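Putative oxidoreductase molybdopterin-binding subunit (Sulfolobus tokodaii, PDB 4ZOH) binds a pterin cytosine dinucleotide cofactor and probably forms the molybdenum-bearing catalytic subunit of an oxidoreductase of the xanthine dehydrogenase and aldehyde oxidase family. Local coordinates at residues 218-223 and 327-332; 224-229 and 287-292. One frame throughout, in Å; residues are numbered along the deposited sequence.

Overall arrangement
Both contacts are buried and lie within the same molybdopterin cofactor-binding region. Contact 1 is the deeper: its centre is about 10 Å from the centre of the chain, against about 18 Å for contact 2, and their own centres are about 9 Å apart. Contact 1 joins two loops beside the cofactor and has no direct hydrogen bond between its segments; the touching groups are aliphatic, imidazole, amide and serine side chains. Contact 2 joins the first turns of helices 223-235 and 288-304 through a tyrosine-aspartate hydrogen bond. The two are continuous: residues 218-223 run straight into 224-229, and Y287 OH probably bonds to A221 O at 2.6 Å. P327 also packs on Y287.

Contact 1: residues 218-223 and 327-332; sequences KIIAHP and PTQSYR. With MCN (pterin cytosine dinucleotide), chain D.
Q329 lies across I220 and H222 and has the largest share of the contact. I220 lies against the amide: I220 CD1 is 3.6 Å from Q329 NE2, and the two side chains cross at about a right angle. I220 CG1 sits between its own backbone N and carbonyl carbon (chi1 68°). From there CG1 also lies over one face of the H222 ring, toward its rim. Further along, I219 CD1 reaches S330 CB at 3.9 Å.

The polar groups meet without bonding to each other. Q329 OE1 lies at the edge of the H222 ring, near its plane, 3.5 Å from H222 CE1. The ring and amide planes are 74° apart. Each group is held by backbone instead: H222 NE2 bonds to S217 O, and Q329 OE1 accepts from G253 N. These bonds probably fix the turn of both flat groups.

The two loops belong to the cofactor-binding region of a xanthine dehydrogenase-like fold. The nearest atom of the I219 side chain is about 5 Å from the molybdenum atom.

The ligand contact belongs to R332. MCN N8' lies over one face of the R332 guanidinium, toward its rim, 3.2 Å from R332 NH2. R332 CB packs against the dithiolene sulfur MCN S7' at 3.8 Å. R332 NE bonds to G671 O and NH1 to Q613 OE1, so the flat group is gripped beside the pterin.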
loop_
_atom_site.group_PDB
_atom_site.type_symbol
_atom_site.label_atom_id
_atom_site.label_comp_id
_atom_site.label_asym_id
_atom_site.label_seq_id
_atom_site.Cartn_x
_atom_site.Cartn_y
_atom_site.Cartn_z
ATOM N N LYS A 218 -16.917 2.061 -17.154
ATOM C CA LYS A 218 -16.558 2.146 -15.729
ATOM C C LYS A 218 -17.219 3.387 -15.048
ATOM O O LYS A 218 -16.823 3.836 -13.949
ATOM C CB LYS A 218 -15.018 2.109 -15.516
ATOM C CG LYS A 218 -14.370 0.766 -15.939
ATOM C CD LYS A 218 -12.823 0.812 -16.012
ATOM C CE LYS A 218 -12.282 -0.457 -16.630
ATOM N NZ LYS A 218 -10.760 -0.457 -16.578
ATOM N N ILE A 219 -18.197 3.976 -15.735
ATOM C CA ILE A 219 -19.001 5.024 -15.089
ATOM C C ILE A 219 -19.817 4.458 -13.906
ATOM O O ILE A 219 -19.707 4.935 -12.770
ATOM C CB ILE A 219 -19.996 5.680 -16.071
ATOM C CG1 ILE A 219 -19.241 6.305 -17.253
ATOM C CG2 ILE A 219 -20.873 6.708 -15.303
ATOM C CD1 ILE A 219 -20.221 6.930 -18.295
ATOM N N ILE A 220 -20.592 3.404 -14.196
ATOM C CA ILE A 220 -21.495 2.855 -13.207
ATOM C C ILE A 220 -20.686 2.077 -12.174
ATOM O O ILE A 220 -19.523 1.678 -12.444
ATOM C CB ILE A 220 -22.545 1.920 -13.885
ATOM C CG1 ILE A 220 -21.922 0.628 -14.469
ATOM C CG2 ILE A 220 -23.317 2.729 -14.925
ATOM C CD1 ILE A 220 -22.972 -0.355 -14.979
ATOM N N ALA A 221 -21.282 1.874 -10.997
ATOM C CA ALA A 221 -20.779 0.831 -10.075
ATOM C C ALA A 221 -21.366 -0.455 -10.547
ATOM O O ALA A 221 -22.583 -0.544 -10.737
ATOM C CB ALA A 221 -21.211 1.112 -8.627
ATOM N N HIS A 222 -20.519 -1.436 -10.713
ATOM C CA HIS A 222 -20.919 -2.681 -11.136
ATOM C C HIS A 222 -21.426 -3.586 -10.010
ATOM O O HIS A 222 -21.031 -3.386 -8.880
ATOM C CB HIS A 222 -19.727 -3.342 -11.800
ATOM C CG HIS A 222 -19.461 -2.765 -13.148
ATOM N ND1 HIS A 222 -19.964 -3.327 -14.295
ATOM C CD2 HIS A 222 -18.822 -1.633 -13.527
ATOM C CE1 HIS A 222 -19.601 -2.607 -15.345
ATOM N NE2 HIS A 222 -18.923 -1.559 -14.902
ATOM N N PRO A 223 -22.196 -4.633 -10.347
ATOM C CA PRO A 223 -22.608 -5.522 -9.211
ATOM C C PRO A 223 -21.435 -5.996 -8.340
ATOM O O PRO A 223 -21.557 -5.970 -7.102
ATOM C CB PRO A 223 -23.288 -6.724 -9.902
ATOM C CG PRO A 223 -23.703 -6.221 -11.278
ATOM C CD PRO A 223 -22.604 -5.197 -11.663
ATOM N N PRO A 327 -26.666 -6.309 -18.920
ATOM C CA PRO A 327 -27.196 -4.966 -19.109
ATOM C C PRO A 327 -26.286 -3.998 -19.948
ATOM O O PRO A 327 -25.076 -3.956 -19.734
ATOM C CB PRO A 327 -27.288 -4.443 -17.659
ATOM C CG PRO A 327 -27.380 -5.682 -16.823
ATOM C CD PRO A 327 -26.390 -6.565 -17.501
ATOM N N THR A 328 -26.892 -3.156 -20.772
ATOM C CA THR A 328 -26.218 -2.289 -21.722
ATOM C C THR A 328 -25.762 -1.035 -20.961
ATOM O O THR A 328 -26.459 -0.586 -20.063
ATOM C CB THR A 328 -27.225 -1.891 -22.842
ATOM O OG1 THR A 328 -27.861 -3.091 -23.345
ATOM C CG2 THR A 328 -26.459 -1.088 -24.030
ATOM N N GLN A 329 -24.639 -0.438 -21.358
ATOM C CA GLN A 329 -24.085 0.761 -20.688
ATOM C C GLN A 329 -23.547 1.752 -21.691
ATOM O O GLN A 329 -23.338 1.432 -22.827
ATOM C CB GLN A 329 -22.806 0.411 -19.898
ATOM C CG GLN A 329 -22.838 -0.787 -19.034
ATOM C CD GLN A 329 -21.447 -1.092 -18.455
ATOM O OE1 GLN A 329 -20.928 -2.212 -18.610
ATOM N NE2 GLN A 329 -20.847 -0.106 -17.838
ATOM N N SER A 330 -23.169 2.915 -21.207
ATOM C CA SER A 330 -22.482 3.914 -22.024
ATOM C C SER A 330 -21.276 3.224 -22.661
ATOM O O SER A 330 -20.498 2.504 -21.994
ATOM C CB SER A 330 -21.964 5.028 -21.176
ATOM O OG SER A 330 -22.927 6.026 -21.005
ATOM N N TYR A 331 -21.138 3.448 -23.967
ATOM C CA TYR A 331 -19.862 3.261 -24.675
ATOM C C TYR A 331 -19.598 4.527 -25.493
ATOM O O TYR A 331 -20.547 5.085 -26.122
ATOM C CB TYR A 331 -19.904 2.079 -25.576
ATOM C CG TYR A 331 -18.698 1.891 -26.481
ATOM C CD1 TYR A 331 -17.391 1.781 -25.927
ATOM C CD2 TYR A 331 -18.833 1.829 -27.843
ATOM C CE1 TYR A 331 -16.281 1.517 -26.713
ATOM C CE2 TYR A 331 -17.741 1.594 -28.655
ATOM C CZ TYR A 331 -16.452 1.432 -28.083
ATOM O OH TYR A 331 -15.337 1.202 -28.857
ATOM N N ARG A 332 -18.327 4.974 -25.457
ATOM C CA ARG A 332 -17.822 6.116 -26.190
ATOM C C ARG A 332 -18.790 6.785 -27.170
ATOM O O ARG A 332 -19.057 6.251 -28.233
ATOM C CB ARG A 332 -16.479 5.758 -26.883
ATOM C CG ARG A 332 -15.717 7.057 -27.268
ATOM C CD ARG A 332 -14.365 6.727 -27.898
ATOM N NE ARG A 332 -13.492 7.927 -27.971
ATOM C CZ ARG A 332 -12.149 7.858 -27.908
ATOM N NH1 ARG A 332 -11.580 6.664 -27.768
ATOM N NH2 ARG A 332 -11.392 8.969 -27.912
HETATM N N1 MCN D . -8.942 18.698 -25.660
HETATM C C2 MCN D . -8.404 19.934 -25.981
HETATM N N3 MCN D . -9.181 20.942 -26.486
HETATM C C4 MCN D . -10.534 20.694 -26.682
HETATM C C5 MCN D . -11.090 19.455 -26.366
HETATM C C6 MCN D . -10.292 18.447 -25.824
HETATM O O2 MCN D . -7.208 20.203 -25.825
HETATM N N4 MCN D . -11.267 21.674 -27.168
HETATM C "C1'" MCN D . -8.036 17.692 -25.102
HETATM C C2D MCN D . -8.056 17.777 -23.574
HETATM O "O2'" MCN D . -7.050 18.595 -23.059
HETATM C "C3'" MCN D . -7.730 16.365 -23.165
HETATM C C4D MCN D . -8.614 15.644 -24.095
HETATM O O4D MCN D . -8.496 16.390 -25.383
HETATM O "O3'" MCN D . -6.408 16.015 -23.390
HETATM C "C5'" MCN D . -9.862 15.878 -23.266
HETATM O "O5'" MCN D . -10.951 15.611 -23.942
HETATM P PA MCN D . -12.435 16.034 -23.434
HETATM O O1A MCN D . -12.575 17.013 -22.377
HETATM O O2A MCN D . -13.039 16.252 -24.793
HETATM O O3A MCN D . -12.898 14.472 -22.995
HETATM P PB MCN D . -12.575 13.876 -21.531
HETATM O O1B MCN D . -13.722 14.275 -20.616
HETATM O O2B MCN D . -11.235 14.154 -21.005
HETATM O O3B MCN D . -12.617 12.387 -21.880
HETATM C C10 MCN D . -13.824 11.577 -21.829
HETATM C "C9'" MCN D . -13.985 10.783 -23.103
HETATM C "C8'" MCN D . -15.003 9.774 -23.011
HETATM S "S8'" MCN D . -16.634 10.212 -22.526
HETATM C "C7'" MCN D . -14.794 8.487 -23.406
HETATM S "S7'" MCN D . -16.082 7.254 -23.438
HETATM C "C6'" MCN D . -13.531 8.046 -23.965
HETATM C C7 MCN D . -12.692 9.277 -24.445
HETATM O "O9'" MCN D . -12.709 10.219 -23.392
HETATM N "N5'" MCN D . -12.780 7.164 -23.074
HETATM C C4A MCN D . -11.373 7.076 -23.075
HETATM N "N8'" MCN D . -11.278 8.864 -24.708
HETATM C C4B MCN D . -10.639 7.936 -23.942
HETATM N "N1'" MCN D . -9.308 7.879 -24.035
HETATM C "C2'" MCN D . -8.641 7.028 -23.260
HETATM N "N2'" MCN D . -7.328 7.011 -23.360
HETATM N "N3'" MCN D . -9.293 6.122 -22.360
HETATM C "C4'" MCN D . -10.704 6.123 -22.268
HETATM O "O4'" MCN D . -11.291 5.317 -21.489
#

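Contact 2: residues 224-229 and 287-292; sequences EEYALA and YPDAND
Y226 reaches from helix 223-235 to D289 and Y287 at the start of helix 288-304. Its CB points toward the second helix. CG stands anti to the carbonyl carbon (chi1 -70°), and the ring extends toward helix 288-304. Along one edge of the ring, Y226 CD2 lies 3.3 Å from Y287 OH. The next atom, Y226 CE2, is closer to Y287 OH, at 3.1 Å. The oxygen lies in the plane of the Y226 ring, so the approach is to the ring edge and not to its face. Y287 OH is also hydrogen-bonded to A221 O, just before the first helix. CZ of Y226 passes 3.6 Å from D289 OD1. At the tip, Y226 OH donates a hydrogen bond to D289 OD1 at 2.7 Å. It arrives on the syn side, 27° out of the carboxylate plane. D289 comes from the opposite direction, and its carboxylate is turned 54° from the ring. A phenylalanine in place of Y226 would probably leave D289 OD1 without this donor.

Helix 188-199 packs on the same tyrosine through N194, L195 and F198. On the other side of the contact, Y287 is the N-cap residue of helix 288-304, and the D289 backbone N lies over the centre of its ring. This is a helix-to-helix contact within the molybdopterin cofactor-binding region, joining the first turn of helix 223-235 to the N-terminal end of helix 288-304.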
loop_
_atom_site.group_PDB
_atom_site.type_symbol
_atom_site.label_atom_id
_atom_site.label_comp_id
_atom_site.label_asym_id
_atom_site.label_seq_id
_atom_site.Cartn_x
_atom_site.Cartn_y
_atom_site.Cartn_z
ATOM N N GLU A 224 -20.307 -6.349 -8.968
ATOM C CA GLU A 224 -19.136 -6.818 -8.232
ATOM C C GLU A 224 -18.573 -5.755 -7.275
ATOM O O GLU A 224 -18.071 -6.077 -6.178
ATOM C CB GLU A 224 -18.032 -7.256 -9.205
ATOM C CG GLU A 224 -18.385 -8.417 -10.100
ATOM C CD GLU A 224 -18.964 -7.943 -11.420
ATOM O OE1 GLU A 224 -19.748 -7.036 -11.418
ATOM O OE2 GLU A 224 -18.655 -8.509 -12.458
ATOM N N GLU A 225 -18.665 -4.490 -7.658
ATOM C CA GLU A 225 -18.147 -3.477 -6.777
ATOM C C GLU A 225 -19.008 -3.308 -5.511
ATOM O O GLU A 225 -18.493 -3.208 -4.400
ATOM C CB GLU A 225 -17.998 -2.119 -7.511
ATOM C CG GLU A 225 -16.780 -2.017 -8.484
ATOM C CD GLU A 225 -16.936 -0.796 -9.397
ATOM O OE1 GLU A 225 -17.746 -0.851 -10.305
ATOM O OE2 GLU A 225 -16.284 0.231 -9.234
ATOM N N TYR A 226 -20.316 -3.171 -5.698
ATOM C CA TYR A 226 -21.268 -3.205 -4.513
ATOM C C TYR A 226 -21.054 -4.419 -3.612
ATOM O O TYR A 226 -20.958 -4.276 -2.394
ATOM C CB TYR A 226 -22.720 -3.179 -5.001
ATOM C CG TYR A 226 -23.156 -1.862 -5.612
ATOM C CD1 TYR A 226 -23.040 -0.676 -4.900
ATOM C CD2 TYR A 226 -23.684 -1.827 -6.907
ATOM C CE1 TYR A 226 -23.498 0.513 -5.381
ATOM C CE2 TYR A 226 -24.164 -0.644 -7.415
ATOM C CZ TYR A 226 -24.084 0.510 -6.631
ATOM O OH TYR A 226 -24.523 1.685 -7.138
ATOM N N ALA A 227 -20.932 -5.579 -4.210
ATOM C CA ALA A 227 -20.741 -6.802 -3.438
ATOM C C ALA A 227 -19.413 -6.826 -2.696
ATOM O O ALA A 227 -19.352 -7.208 -1.504
ATOM C CB ALA A 227 -20.893 -8.042 -4.306
ATOM N N LEU A 228 -18.345 -6.391 -3.366
ATOM C CA LEU A 228 -17.014 -6.427 -2.743
ATOM C C LEU A 228 -17.023 -5.514 -1.524
ATOM O O LEU A 228 -16.489 -5.828 -0.461
ATOM C CB LEU A 228 -15.932 -5.936 -3.752
ATOM C CG LEU A 228 -14.521 -6.192 -3.242
ATOM C CD1 LEU A 228 -14.220 -7.705 -3.242
ATOM C CD2 LEU A 228 -13.517 -5.414 -4.138
ATOM N N ALA A 229 -17.674 -4.374 -1.696
ATOM C CA ALA A 229 -17.701 -3.393 -0.679
ATOM C C ALA A 229 -18.484 -3.886 0.587
ATOM O O ALA A 229 -18.041 -3.702 1.732
ATOM C CB ALA A 229 -18.292 -2.171 -1.231
ATOM N N TYR A 287 -30.618 -4.100 -14.611
ATOM C CA TYR A 287 -29.752 -3.730 -13.520
ATOM C C TYR A 287 -29.950 -2.250 -13.419
ATOM O O TYR A 287 -29.695 -1.544 -14.379
ATOM C CB TYR A 287 -28.300 -4.174 -13.792
ATOM C CG TYR A 287 -27.251 -3.626 -12.803
ATOM C CD1 TYR A 287 -27.425 -3.782 -11.417
ATOM C CD2 TYR A 287 -26.046 -3.016 -13.272
ATOM C CE1 TYR A 287 -26.463 -3.342 -10.512
ATOM C CE2 TYR A 287 -25.084 -2.543 -12.381
ATOM C CZ TYR A 287 -25.292 -2.720 -10.994
ATOM O OH TYR A 287 -24.405 -2.303 -10.052
ATOM N N PRO A 288 -30.424 -1.742 -12.270
ATOM C CA PRO A 288 -30.745 -0.329 -12.276
ATOM C C PRO A 288 -29.608 0.653 -12.691
ATOM O O PRO A 288 -29.887 1.646 -13.419
ATOM C CB PRO A 288 -31.214 -0.065 -10.818
ATOM C CG PRO A 288 -31.813 -1.405 -10.429
ATOM C CD PRO A 288 -30.788 -2.371 -10.985
ATOM N N ASP A 289 -28.378 0.449 -12.201
ATOM C CA ASP A 289 -27.242 1.417 -12.545
ATOM C C ASP A 289 -27.001 1.504 -14.036
ATOM O O ASP A 289 -26.921 2.579 -14.586
ATOM C CB ASP A 289 -25.948 1.066 -11.816
ATOM C CG ASP A 289 -26.143 1.023 -10.338
ATOM O OD1 ASP A 289 -25.604 1.910 -9.629
ATOM O OD2 ASP A 289 -26.866 0.065 -9.902
ATOM N N ALA A 290 -26.970 0.352 -14.684
ATOM C CA ALA A 290 -26.817 0.317 -16.130
ATOM C C ALA A 290 -28.043 0.847 -16.877
ATOM O O ALA A 290 -27.901 1.620 -17.855
ATOM C CB ALA A 290 -26.499 -1.089 -16.558
ATOM N N ASN A 291 -29.254 0.451 -16.434
ATOM C CA ASN A 291 -30.493 0.898 -17.128
ATOM C C ASN A 291 -30.598 2.351 -17.142
ATOM O O ASN A 291 -30.924 2.943 -18.164
ATOM C CB ASN A 291 -31.750 0.316 -16.492
ATOM C CG ASN A 291 -31.736 -1.181 -16.534
ATOM O OD1 ASN A 291 -32.453 -1.785 -15.794
ATOM N ND2 ASN A 291 -30.920 -1.795 -17.415
ATOM N N ASP A 292 -30.322 2.951 -16.013
ATOM C CA ASP A 292 -30.415 4.372 -15.913
ATOM C C ASP A 292 -29.358 5.100 -16.877
ATOM O O ASP A 292 -29.660 6.146 -17.451
ATOM C CB ASP A 292 -30.153 4.740 -14.448
ATOM C CG ASP A 292 -30.066 6.248 -14.225
ATOM O OD1 ASP A 292 -31.015 7.024 -14.571
ATOM O OD2 ASP A 292 -29.015 6.671 -13.695
#